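Local atomic coordinates of PnpC (Pseudomonas putida, PDB entry 3N9T), a protein that catalyses, as an iron(III)-dependent hydroxyquinol 1,2-dioxygenase of the intradiol family, the ring cleavage of hydroxyquinol. Residues I91-S96 against G227-V232; A264-A269 against Y276-A281; L60-Q65 against D199-E204; G174-D179 against F184-T189. One frame throughout, in Å; residues are numbered along the deposited sequence.

Contact 1 (I91-S96 against G227-V232); sequences INHRQS and GYRKLV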
loop_
_atom_site.group_PDB
_atom_site.type_symbol
_atom_site.label_atom_id
_atom_site.label_comp_id
_atom_site.label_asym_id
_atom_site.label_seq_id
_atom_site.Cartn_x
_atom_site.Cartn_y
_atom_site.Cartn_z
ATOM N N ILE A 91 -2.596 18.966 6.163
ATOM C CA ILE A 91 -3.835 18.673 6.920
ATOM C C ILE A 91 -3.656 18.903 8.398
ATOM O O ILE A 91 -4.569 19.358 9.063
ATOM C CB ILE A 91 -4.330 17.241 6.691
ATOM C CG1 ILE A 91 -4.770 17.092 5.240
ATOM C CG2 ILE A 91 -5.400 16.793 7.742
ATOM C CD1 ILE A 91 -5.146 15.612 4.926
ATOM N N ASN A 92 -2.489 18.567 8.892
ATOM C CA ASN A 92 -2.186 18.728 10.268
ATOM C C ASN A 92 -1.566 20.098 10.657
ATOM O O ASN A 92 -1.138 20.285 11.809
ATOM C CB ASN A 92 -1.323 17.562 10.687
ATOM C CG ASN A 92 -2.131 16.236 10.616
ATOM O OD1 ASN A 92 -3.033 16.022 11.417
ATOM N ND2 ASN A 92 -1.886 15.426 9.592
ATOM N N HIS A 93 -1.465 21.016 9.712
ATOM C CA HIS A 93 -0.877 22.344 10.026
ATOM C C HIS A 93 -1.681 23.406 9.313
ATOM O O HIS A 93 -1.162 24.202 8.502
ATOM C CB HIS A 93 0.594 22.403 9.632
ATOM C CG HIS A 93 1.457 21.391 10.331
ATOM N ND1 HIS A 93 2.049 21.628 11.564
ATOM C CD2 HIS A 93 1.877 20.160 9.943
ATOM C CE1 HIS A 93 2.762 20.573 11.923
ATOM N NE2 HIS A 93 2.677 19.666 10.958
ATOM N N ARG A 94 -2.991 23.369 9.522
ATOM C CA ARG A 94 -3.838 24.276 8.758
ATOM C C ARG A 94 -3.741 25.645 9.420
ATOM O O ARG A 94 -3.630 25.690 10.646
ATOM C CB ARG A 94 -5.279 23.763 8.708
ATOM C CG ARG A 94 -5.404 22.527 7.847
ATOM C CD ARG A 94 -6.769 21.803 8.115
ATOM N NE ARG A 94 -7.124 21.028 6.925
ATOM C CZ ARG A 94 -8.038 20.066 6.924
ATOM N NH1 ARG A 94 -8.703 19.797 8.028
ATOM N NH2 ARG A 94 -8.286 19.405 5.813
ATOM N N GLN A 95 -3.704 26.716 8.606
ATOM C CA GLN A 95 -3.455 28.102 9.095
ATOM C C GLN A 95 -4.339 29.104 8.345
ATOM O O GLN A 95 -4.534 28.973 7.131
ATOM C CB GLN A 95 -1.985 28.502 8.876
ATOM C CG GLN A 95 -0.915 27.625 9.594
ATOM C CD GLN A 95 0.507 27.804 9.028
ATOM O OE1 GLN A 95 0.703 28.102 7.837
ATOM N NE2 GLN A 95 1.488 27.599 9.875
ATOM N N SER A 96 -4.883 30.093 9.062
ATOM C CA SER A 96 -5.739 31.129 8.440
ATOM C C SER A 96 -5.032 32.483 8.432
ATOM O O SER A 96 -5.526 33.451 7.836
ATOM C CB SER A 96 -7.092 31.248 9.145
ATOM O OG SER A 96 -6.914 31.140 10.541
ATOM N N GLY A 227 6.053 30.138 23.754
ATOM C CA GLY A 227 4.833 30.849 23.442
ATOM C C GLY A 227 4.364 30.613 22.038
ATOM O O GLY A 227 3.237 30.979 21.719
ATOM N N TYR A 228 5.210 30.028 21.174
ATOM C CA TYR A 228 4.858 29.893 19.755
ATOM C C TYR A 228 4.882 28.426 19.323
ATOM O O TYR A 228 5.637 27.631 19.831
ATOM C CB TYR A 228 5.808 30.726 18.837
ATOM C CG TYR A 228 5.729 32.166 19.133
ATOM C CD1 TYR A 228 6.463 32.705 20.176
ATOM C CD2 TYR A 228 4.859 32.977 18.437
ATOM C CE1 TYR A 228 6.364 34.028 20.506
ATOM C CE2 TYR A 228 4.733 34.316 18.763
ATOM C CZ TYR A 228 5.486 34.823 19.795
ATOM O OH TYR A 228 5.385 36.155 20.124
ATOM N N ARG A 229 4.091 28.113 18.323
ATOM C CA ARG A 229 4.040 26.806 17.763
ATOM C C ARG A 229 5.326 26.532 16.956
ATOM O O ARG A 229 5.771 27.401 16.206
ATOM C CB ARG A 229 2.791 26.786 16.854
ATOM C CG ARG A 229 2.671 25.551 15.945
ATOM C CD ARG A 229 1.543 25.686 14.881
ATOM N NE ARG A 229 1.018 24.360 14.478
ATOM C CZ ARG A 229 0.222 24.102 13.425
ATOM N NH1 ARG A 229 -0.173 25.059 12.568
ATOM N NH2 ARG A 229 -0.186 22.843 13.230
ATOM N N LYS A 230 5.904 25.346 17.093
ATOM C CA LYS A 230 7.049 24.931 16.278
ATOM C C LYS A 230 6.759 25.047 14.736
ATOM O O LYS A 230 5.655 24.704 14.257
ATOM C CB LYS A 230 7.417 23.493 16.549
ATOM C CG LYS A 230 8.685 23.045 15.794
ATOM C CD LYS A 230 8.920 21.556 15.862
ATOM C CE LYS A 230 9.300 21.107 17.252
ATOM N NZ LYS A 230 9.490 19.611 17.208
ATOM N N LEU A 231 7.737 25.556 13.984
ATOM C CA LEU A 231 7.602 25.712 12.550
ATOM C C LEU A 231 8.689 24.861 11.912
ATOM O O LEU A 231 9.809 24.985 12.292
ATOM C CB LEU A 231 7.814 27.191 12.154
ATOM C CG LEU A 231 7.971 27.438 10.663
ATOM C CD1 LEU A 231 6.641 27.029 9.929
ATOM C CD2 LEU A 231 8.174 28.964 10.434
ATOM N N VAL A 232 8.328 23.966 11.001
ATOM C CA VAL A 232 9.280 23.194 10.207
ATOM C C VAL A 232 8.932 23.520 8.762
ATOM O O VAL A 232 7.751 23.338 8.357
ATOM C CB VAL A 232 9.027 21.683 10.387
ATOM C CG1 VAL A 232 9.806 20.839 9.318
ATOM C CG2 VAL A 232 9.452 21.267 11.798
#
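Arg229 reaches across to His93, and the closest approach of every touching residue pair falls on one of its guanidinium nitrogens; the arginine supplies 92 of the 177 Å² buried between the segments, about half. Its chain is extended from CG to NE, with CG anti to the backbone N (chi1 170°), which carries the charged end to the loop after helix 84-91. There His93 ND1 lies over one face of the guanidinium, 3.0 Å from Arg229 NH2. Because the approach comes from the face and the angle is poor, this close pair is not a hydrogen bond. The imidazole and guanidinium planes are 34° apart, so the two flat groups are not stacked in parallel either. At the edge of the guanidinium, near its plane, Asn92 O lies 3.1 Å from Arg229 NH2. This is the compact side.

Beyond it the packing thins. Gln95 CG approaches Arg229 NH1 at the guanidinium edge, at 4.0 Å, and the Gln95 amide is turned 71° against the guanidinium plane. Arg94 O is also no nearer than 4.0 Å to Arg229 NH1, whose long ion pair to Glu288 is weak. None of the touching residues is buried. The same loop also meets the second subunit: His93 NE2 bonds Glu50 of that chain, and Arg94, directed away from Arg229, forms salt bridges with its Glu9 and Glu47. Asn92 ND2 is taken by Val88 O and by Leu48 O of the second subunit. The arrangement fits the intradiol dioxygenase architecture, in which a helical N-terminal region adjoins the catalytic beta-sandwich near the dimer interface.

Contact 2 (A264-A269 against Y276-A281); sequences AHDEDA and YPYKSA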
loop_
_atom_site.group_PDB
_atom_site.type_symbol
_atom_site.label_atom_id
_atom_site.label_comp_id
_atom_site.label_asym_id
_atom_site.label_seq_id
_atom_site.Cartn_x
_atom_site.Cartn_y
_atom_site.Cartn_z
ATOM N N ALA A 264 30.204 44.032 -2.630
ATOM C CA ALA A 264 31.008 44.005 -1.401
ATOM C C ALA A 264 30.610 45.186 -0.538
ATOM O O ALA A 264 30.255 46.239 -1.069
ATOM C CB ALA A 264 32.472 44.031 -1.683
ATOM N N HIS A 265 30.575 44.966 0.782
ATOM C CA HIS A 265 30.306 45.987 1.773
ATOM C C HIS A 265 28.884 46.537 1.675
ATOM O O HIS A 265 28.607 47.654 2.118
ATOM C CB HIS A 265 31.417 47.079 1.740
ATOM C CG HIS A 265 32.812 46.506 1.730
ATOM N ND1 HIS A 265 33.378 45.908 2.832
ATOM C CD2 HIS A 265 33.723 46.388 0.735
ATOM C CE1 HIS A 265 34.575 45.437 2.520
ATOM N NE2 HIS A 265 34.804 45.704 1.249
ATOM N N ASP A 266 27.948 45.733 1.151
ATOM C CA ASP A 266 26.558 46.206 1.044
ATOM C C ASP A 266 26.116 46.660 2.446
ATOM O O ASP A 266 26.398 45.969 3.413
ATOM C CB ASP A 266 25.652 45.049 0.580
ATOM C CG ASP A 266 24.284 45.497 0.168
ATOM O OD1 ASP A 266 23.653 46.368 0.809
ATOM O OD2 ASP A 266 23.773 44.936 -0.820
ATOM N N GLU A 267 25.397 47.774 2.541
ATOM C CA GLU A 267 24.932 48.275 3.845
ATOM C C GLU A 267 23.736 47.525 4.362
ATOM O O GLU A 267 23.450 47.601 5.549
ATOM C CB GLU A 267 24.537 49.737 3.762
ATOM C CG GLU A 267 25.678 50.632 3.261
ATOM C CD GLU A 267 25.867 51.856 4.141
ATOM O OE1 GLU A 267 26.257 51.662 5.320
ATOM O OE2 GLU A 267 25.636 52.987 3.654
ATOM N N ASP A 268 23.016 46.832 3.473
ATOM C CA ASP A 268 21.853 46.038 3.862
ATOM C C ASP A 268 22.356 44.566 3.952
ATOM O O ASP A 268 22.152 43.739 3.031
ATOM C CB ASP A 268 20.747 46.241 2.832
ATOM C CG ASP A 268 19.607 45.277 2.995
ATOM O OD1 ASP A 268 19.360 44.778 4.120
ATOM O OD2 ASP A 268 18.982 44.984 1.959
ATOM N N ALA A 269 23.087 44.305 5.027
ATOM C CA ALA A 269 23.601 42.973 5.335
ATOM C C ALA A 269 23.405 42.633 6.813
ATOM O O ALA A 269 24.220 41.930 7.383
ATOM C CB ALA A 269 25.068 42.826 4.962
ATOM N N TYR A 276 33.539 40.526 0.200
ATOM C CA TYR A 276 33.441 40.407 -1.247
ATOM C C TYR A 276 32.002 40.426 -1.737
ATOM O O TYR A 276 31.078 40.249 -0.934
ATOM C CB TYR A 276 34.159 39.153 -1.766
ATOM C CG TYR A 276 35.452 38.892 -1.004
ATOM C CD1 TYR A 276 36.628 39.654 -1.264
ATOM C CD2 TYR A 276 35.477 37.945 0.022
ATOM C CE1 TYR A 276 37.809 39.452 -0.514
ATOM C CE2 TYR A 276 36.647 37.722 0.778
ATOM C CZ TYR A 276 37.799 38.472 0.512
ATOM O OH TYR A 276 38.908 38.207 1.283
ATOM N N PRO A 277 31.812 40.606 -3.062
ATOM C CA PRO A 277 30.489 40.517 -3.659
ATOM C C PRO A 277 29.949 39.122 -3.362
ATOM O O PRO A 277 30.729 38.160 -3.286
ATOM C CB PRO A 277 30.784 40.681 -5.172
ATOM C CG PRO A 277 31.983 41.509 -5.209
ATOM C CD PRO A 277 32.827 40.906 -4.090
ATOM N N TYR A 278 28.641 38.993 -3.135
ATOM C CA TYR A 278 28.164 37.742 -2.506
ATOM C C TYR A 278 26.714 37.527 -2.838
ATOM O O TYR A 278 26.035 38.440 -3.341
ATOM C CB TYR A 278 28.374 37.754 -0.950
ATOM C CG TYR A 278 27.560 38.831 -0.265
ATOM C CD1 TYR A 278 27.974 40.148 -0.269
ATOM C CD2 TYR A 278 26.356 38.516 0.396
ATOM C CE1 TYR A 278 27.189 41.161 0.360
ATOM C CE2 TYR A 278 25.594 39.472 0.970
ATOM C CZ TYR A 278 26.018 40.815 0.971
ATOM O OH TYR A 278 25.259 41.814 1.590
ATOM N N LYS A 279 26.225 36.319 -2.568
ATOM C CA LYS A 279 24.786 36.062 -2.754
ATOM C C LYS A 279 23.994 36.229 -1.437
ATOM O O LYS A 279 24.485 35.841 -0.411
ATOM C CB LYS A 279 24.578 34.658 -3.343
ATOM C CG LYS A 279 25.381 34.394 -4.654
ATOM C CD LYS A 279 24.418 34.677 -5.850
ATOM C CE LYS A 279 25.077 34.277 -7.213
ATOM N NZ LYS A 279 24.012 34.395 -8.284
ATOM N N SER A 280 22.782 36.798 -1.493
ATOM C CA SER A 280 22.048 37.108 -0.267
ATOM C C SER A 280 20.600 36.783 -0.422
ATOM O O SER A 280 19.986 37.204 -1.420
ATOM C CB SER A 280 22.023 38.620 0.008
ATOM O OG SER A 280 21.842 38.748 1.403
ATOM N N ALA A 281 20.041 36.119 0.573
ATOM C CA ALA A 281 18.611 35.781 0.585
ATOM C C ALA A 281 18.000 36.279 1.925
ATOM O O ALA A 281 18.524 35.954 3.014
ATOM C CB ALA A 281 18.450 34.296 0.431
HETATM O O HOH W 1 22.808 41.039 2.454
#
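Tyr278 brings its hydroxyl against two methyl or methylene groups, with Asp266 CB 3.4 Å and Ala269 CB 3.5 Å from OH. Asp266 CB lies near the plane of the phenol ring, at its edge, and the carboxylate plane is turned 66° from the ring. Farther along, Ala264 CB packs 3.6 Å from Tyr276 C and touches Pro277 CD.

No direct hydrogen bond joins the segments; a water does so instead. It donates to Asp268 O and lies 2.7 Å from Tyr278 OH and equally near Ser280 OG, thus linking the loop to two residues of strand 278-287. The next shell fixes the loop itself. Asp266 CG lies anti to the backbone N (chi1 -168°), which turns the carboxylate back to Asp268 N while CB faces the phenol. Asp266 OD1 accepts from Asp268 N (2.8 Å, 162°), met on its anti side and well out of the carboxylate plane, while OD2 pairs with Arg262, which also bonds Asp268 O. An alanine in place of Asp266 would probably leave Asp268 N without its acceptor and Arg262 without this carboxylate, freeing the turn beside Tyr278 to shift. Asp268 OD1 is in turn held by Tyr133 OH. The bond to Asp268 N defines an Asx turn, set within the long connection between the antiparallel neighbours 256-262 and 278-287 of the catalytic beta-sandwich.

Contact 3 (L60-Q65 against D199-E204); sequences LTATGQ and DGPVGE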
loop_
_atom_site.group_PDB
_atom_site.type_symbol
_atom_site.label_atom_id
_atom_site.label_comp_id
_atom_site.label_asym_id
_atom_site.label_seq_id
_atom_site.Cartn_x
_atom_site.Cartn_y
_atom_site.Cartn_z
ATOM N N LEU A 60 4.821 -3.510 -4.066
ATOM C CA LEU A 60 4.691 -3.268 -2.620
ATOM C C LEU A 60 5.655 -4.102 -1.848
ATOM O O LEU A 60 6.173 -3.678 -0.801
ATOM C CB LEU A 60 3.270 -3.617 -2.139
ATOM C CG LEU A 60 2.258 -2.563 -2.617
ATOM C CD1 LEU A 60 0.782 -2.979 -2.318
ATOM C CD2 LEU A 60 2.546 -1.248 -2.056
ATOM N N THR A 61 5.824 -5.340 -2.314
ATOM C CA THR A 61 6.656 -6.273 -1.585
ATOM C C THR A 61 8.108 -5.723 -1.638
ATOM O O THR A 61 8.792 -5.587 -0.600
ATOM C CB THR A 61 6.507 -7.709 -2.144
ATOM O OG1 THR A 61 5.135 -8.148 -2.008
ATOM C CG2 THR A 61 7.344 -8.753 -1.315
ATOM N N ALA A 62 8.555 -5.446 -2.855
ATOM C CA ALA A 62 9.878 -4.921 -3.143
ATOM C C ALA A 62 10.070 -3.617 -2.398
ATOM O O ALA A 62 11.101 -3.434 -1.840
ATOM C CB ALA A 62 10.083 -4.753 -4.683
ATOM N N THR A 63 9.054 -2.759 -2.278
ATOM C CA THR A 63 9.197 -1.509 -1.530
ATOM C C THR A 63 9.453 -1.784 -0.034
ATOM O O THR A 63 10.383 -1.229 0.574
ATOM C CB THR A 63 7.938 -0.610 -1.702
ATOM O OG1 THR A 63 7.841 -0.285 -3.087
ATOM C CG2 THR A 63 8.046 0.688 -0.798
ATOM N N GLY A 64 8.652 -2.660 0.545
ATOM C CA GLY A 64 8.896 -3.041 1.942
ATOM C C GLY A 64 10.283 -3.667 2.124
ATOM O O GLY A 64 10.988 -3.338 3.098
ATOM N N GLN A 65 10.692 -4.521 1.181
ATOM C CA GLN A 65 11.983 -5.214 1.288
ATOM C C GLN A 65 13.183 -4.289 1.163
ATOM O O GLN A 65 14.259 -4.640 1.670
ATOM C CB GLN A 65 12.109 -6.313 0.232
ATOM C CG GLN A 65 11.262 -7.533 0.564
ATOM C CD GLN A 65 11.960 -8.452 1.559
ATOM O OE1 GLN A 65 13.156 -8.756 1.406
ATOM N NE2 GLN A 65 11.218 -8.912 2.575
ATOM N N ASP A 199 17.371 3.984 -6.854
ATOM C CA ASP A 199 17.866 2.622 -7.073
ATOM C C ASP A 199 16.925 1.578 -6.492
ATOM O O ASP A 199 17.292 0.391 -6.363
ATOM C CB ASP A 199 19.246 2.468 -6.440
ATOM C CG ASP A 199 19.249 2.756 -4.986
ATOM O OD1 ASP A 199 18.396 3.536 -4.462
ATOM O OD2 ASP A 199 20.154 2.206 -4.331
ATOM N N GLY A 200 15.715 1.999 -6.135
ATOM C CA GLY A 200 14.737 1.074 -5.596
ATOM C C GLY A 200 13.472 1.102 -6.435
ATOM O O GLY A 200 13.442 1.697 -7.522
ATOM N N PRO A 201 12.398 0.494 -5.912
ATOM C CA PRO A 201 11.086 0.561 -6.607
ATOM C C PRO A 201 10.585 1.966 -6.892
ATOM O O PRO A 201 9.977 2.188 -7.951
ATOM C CB PRO A 201 10.129 -0.196 -5.674
ATOM C CG PRO A 201 11.057 -1.015 -4.744
ATOM C CD PRO A 201 12.399 -0.390 -4.712
ATOM N N VAL A 202 10.799 2.929 -6.005
ATOM C CA VAL A 202 10.320 4.318 -6.323
ATOM C C VAL A 202 10.994 4.788 -7.641
ATOM O O VAL A 202 10.350 5.319 -8.518
ATOM C CB VAL A 202 10.628 5.265 -5.160
ATOM C CG1 VAL A 202 10.502 6.743 -5.552
ATOM C CG2 VAL A 202 9.691 4.887 -3.940
ATOM N N GLY A 203 12.287 4.493 -7.795
ATOM C CA GLY A 203 12.984 4.860 -9.062
ATOM C C GLY A 203 12.327 4.247 -10.274
ATOM O O GLY A 203 12.230 4.882 -11.326
ATOM N N GLU A 204 11.809 3.018 -10.122
ATOM C CA GLU A 204 11.107 2.347 -11.225
ATOM C C GLU A 204 9.820 3.001 -11.572
ATOM O O GLU A 204 9.501 3.176 -12.761
ATOM C CB GLU A 204 10.763 0.906 -10.888
ATOM C CG GLU A 204 11.919 -0.043 -10.957
ATOM C CD GLU A 204 11.512 -1.425 -10.399
ATOM O OE1 GLU A 204 10.280 -1.782 -10.430
ATOM O OE2 GLU A 204 12.414 -2.117 -9.896
#
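Pro201 presses its ring into the side of helix 50-65 at Ala62 and Thr63, and its atoms can be followed outward. Pro201 CB lies 3.5 Å from Thr63 OG1. One bond on, at the outermost point of the ring, Pro201 CG sits against the main chain, 3.6 Å from both Ala62 C and Thr63 N, so that it spans the peptide joining these two residues. Pro201 CG is also 3.9 Å from Ala62 CB and 3.7 Å from Thr63 OG1, giving it neighbours in two side chains as well as the backbone. The CA atoms of Thr63 and Pro201 are 5.8 Å apart.

Pro201 is the first residue of helix 201-209, directly after Gly200 at the N-cap. Proline has no N-H to donate, and in the first turn of a helix none is required. The next residue does donate: Val202 N bonds the Glu74 carboxylate, which therefore lies at the start of the helix and is likely to interact favourably with its dipole. The start of this helix packs on the helical N-terminal region, Pro201 on helix 50-65 and Val202 on Thr81 of helix 74-81, next to the phospholipid pocket, to which Glu204 and Phe75 belong and whose lipid touches Leu60.

Across the contact, Thr63 OG1 stands beside its own backbone N (chi1 -62°) and bonds Phe59 O one turn earlier; its polar need is met within its own helix, and toward Pro201 it makes van der Waals contact with carbon. Gly64 O accepts a hydrogen bond from Gln65 of the second subunit.

Contact 4 (G174-D179 against F184-T189); sequences GRYRSD and FAIQTT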
loop_
_atom_site.group_PDB
_atom_site.type_symbol
_atom_site.label_atom_id
_atom_site.label_comp_id
_atom_site.label_asym_id
_atom_site.label_seq_id
_atom_site.Cartn_x
_atom_site.Cartn_y
_atom_site.Cartn_z
ATOM N N GLY A 174 23.348 24.096 11.670
ATOM C CA GLY A 174 23.567 24.950 12.848
ATOM C C GLY A 174 22.290 25.316 13.560
ATOM O O GLY A 174 21.218 25.319 12.947
ATOM N N ARG A 175 22.432 25.759 14.812
ATOM C CA ARG A 175 21.306 26.292 15.565
ATOM C C ARG A 175 21.610 27.756 15.796
ATOM O O ARG A 175 22.495 28.091 16.583
ATOM C CB ARG A 175 21.210 25.585 16.927
ATOM C CG ARG A 175 20.312 26.334 17.859
ATOM C CD ARG A 175 19.863 25.424 19.002
ATOM N NE ARG A 175 18.742 24.555 18.624
ATOM C CZ ARG A 175 17.933 24.024 19.522
ATOM N NH1 ARG A 175 18.159 24.299 20.800
ATOM N NH2 ARG A 175 16.901 23.268 19.162
ATOM N N TYR A 176 20.886 28.617 15.110
ATOM C CA TYR A 176 21.026 30.082 15.212
ATOM C C TYR A 176 19.886 30.703 16.046
ATOM O O TYR A 176 18.888 29.998 16.387
ATOM C CB TYR A 176 20.960 30.644 13.779
ATOM C CG TYR A 176 22.172 30.308 12.918
ATOM C CD1 TYR A 176 22.297 29.058 12.290
ATOM C CD2 TYR A 176 23.184 31.241 12.739
ATOM C CE1 TYR A 176 23.407 28.734 11.489
ATOM C CE2 TYR A 176 24.313 30.947 11.937
ATOM C CZ TYR A 176 24.395 29.724 11.319
ATOM O OH TYR A 176 25.428 29.475 10.508
ATOM N N ARG A 177 20.016 31.996 16.395
ATOM C CA ARG A 177 19.017 32.634 17.249
ATOM C C ARG A 177 18.644 34.014 16.741
ATOM O O ARG A 177 19.491 34.736 16.130
ATOM C CB ARG A 177 19.552 32.688 18.697
ATOM C CG ARG A 177 19.417 31.371 19.384
ATOM C CD ARG A 177 20.057 31.380 20.780
ATOM N NE ARG A 177 19.722 30.182 21.552
ATOM C CZ ARG A 177 20.281 28.977 21.343
ATOM N NH1 ARG A 177 21.243 28.771 20.413
ATOM N NH2 ARG A 177 19.909 27.961 22.089
ATOM N N SER A 178 17.391 34.396 16.953
ATOM C CA SER A 178 16.967 35.699 16.557
ATOM C C SER A 178 17.424 36.647 17.701
ATOM O O SER A 178 17.454 36.248 18.897
ATOM C CB SER A 178 15.458 35.670 16.340
ATOM O OG SER A 178 14.749 35.548 17.597
ATOM N N ASP A 179 17.822 37.882 17.365
ATOM C CA ASP A 179 18.327 38.795 18.388
ATOM C C ASP A 179 17.191 39.614 18.976
ATOM O O ASP A 179 16.032 39.360 18.684
ATOM C CB ASP A 179 19.456 39.706 17.807
ATOM C CG ASP A 179 18.971 40.682 16.753
ATOM O OD1 ASP A 179 17.775 40.966 16.590
ATOM O OD2 ASP A 179 19.812 41.203 16.018
ATOM N N PHE A 184 17.988 37.462 12.410
ATOM C CA PHE A 184 18.960 36.365 12.372
ATOM C C PHE A 184 19.870 36.515 11.125
ATOM O O PHE A 184 19.494 37.163 10.164
ATOM C CB PHE A 184 18.219 35.023 12.323
ATOM C CG PHE A 184 17.534 34.762 11.044
ATOM C CD1 PHE A 184 18.213 34.109 10.002
ATOM C CD2 PHE A 184 16.217 35.124 10.880
ATOM C CE1 PHE A 184 17.601 33.884 8.780
ATOM C CE2 PHE A 184 15.579 34.883 9.671
ATOM C CZ PHE A 184 16.262 34.288 8.619
ATOM N N ALA A 185 21.017 35.877 11.145
ATOM C CA ALA A 185 21.900 35.874 10.005
ATOM C C ALA A 185 22.780 34.634 10.024
ATOM O O ALA A 185 23.345 34.203 11.067
ATOM C CB ALA A 185 22.745 37.186 9.950
ATOM N N ILE A 186 22.844 34.023 8.851
ATOM C CA ILE A 186 23.466 32.725 8.646
ATOM C C ILE A 186 24.405 32.871 7.436
ATOM O O ILE A 186 23.955 33.222 6.350
ATOM C CB ILE A 186 22.361 31.705 8.223
ATOM C CG1 ILE A 186 21.336 31.506 9.378
ATOM C CG2 ILE A 186 23.032 30.379 7.803
ATOM C CD1 ILE A 186 20.059 30.696 8.992
ATOM N N GLN A 187 25.693 32.575 7.598
ATOM C CA GLN A 187 26.556 32.500 6.416
ATOM C C GLN A 187 26.646 31.038 6.019
ATOM O O GLN A 187 26.821 30.158 6.867
ATOM C CB GLN A 187 27.959 33.091 6.676
ATOM C CG GLN A 187 27.988 34.649 6.613
ATOM C CD GLN A 187 29.437 35.189 6.750
ATOM O OE1 GLN A 187 29.906 35.474 7.853
ATOM N NE2 GLN A 187 30.133 35.289 5.646
ATOM N N THR A 188 26.531 30.807 4.707
ATOM C CA THR A 188 26.522 29.478 4.172
ATOM C C THR A 188 26.980 29.478 2.708
ATOM O O THR A 188 27.600 30.448 2.214
ATOM C CB THR A 188 25.135 28.811 4.405
ATOM O OG1 THR A 188 25.170 27.420 4.073
ATOM C CG2 THR A 188 23.937 29.540 3.705
ATOM N N THR A 189 26.685 28.388 2.019
ATOM C CA THR A 189 26.812 28.419 0.543
ATOM C C THR A 189 25.453 28.284 -0.114
ATOM O O THR A 189 24.521 27.810 0.518
ATOM C CB THR A 189 27.743 27.340 0.045
ATOM O OG1 THR A 189 27.303 26.075 0.518
ATOM C CG2 THR A 189 29.218 27.633 0.453
HETATM O O HOH W 2 21.335 34.499 13.860
#
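Consecutive strands of the catalytic beta-sandwich, 173-177 and 183-189, meet here through Tyr176 and Ile186 without pairing as sheet neighbours. Their short axes run at 150°, roughly antiparallel, and come no closer than 6.9 Å; no backbone hydrogen bond crosses between them. Each pairs elsewhere, the first with strand 148-152 and the second with strand 129-138.

Side chains fill the interval. Tyr176 CG is anti to its carbonyl carbon (chi1 -70°), which swings the ring toward strand 183-189. Ile186 CG1 stands almost exactly over the ring, 3.7 Å from the Tyr176 centroid and 5° off the normal, a clear CH-pi contact. The other branch reaches the phenol end, with Ile186 CG2 3.8 Å from Tyr176 CZ. Ala185 O approaches obliquely, 3.4 Å from Tyr176 CD2. The hydroxyl itself is bonded to Glu120 O, which ties the far end of the ring to a neighbouring loop. A serine in place of Tyr176 would probably open a gap beneath Ile186 CG1 and leave Glu120 O without its hydroxyl mate.

Toward the turn, Phe184 CB lies 4.0 Å from Arg177 O. Asp179 OD1 accepts from the backbone N of Asp181 and Cys183, bracing the connection between the strands. Where they diverge, a water replaces direct pairing: it donates to Arg177 O at 2.9 Å and accepts from Ala185 N at 3.1 Å.

In the fold
Contacts 3 and 4 are buried and contact 2 partly so, whereas contact 1 lies at the surface. Contacts 1, 2 and 4 all reach the same sheet; contact 3 instead joins two helices, and its centre is about 45 Å from that of contact 2, across the chain's centre. Contacts 1 and 3 each bring the N-terminal helical region to the catalytic region and touch the second subunit, but their chemistry differs: a guanidinium among polar groups in one, proline and small residues in the other. Contacts 2 and 4, with centres about 15 Å apart, each join segments close in sequence, and each has a bridging water, bonded to a tyrosine hydroxyl in contact 2 but to backbone atoms in contact 4.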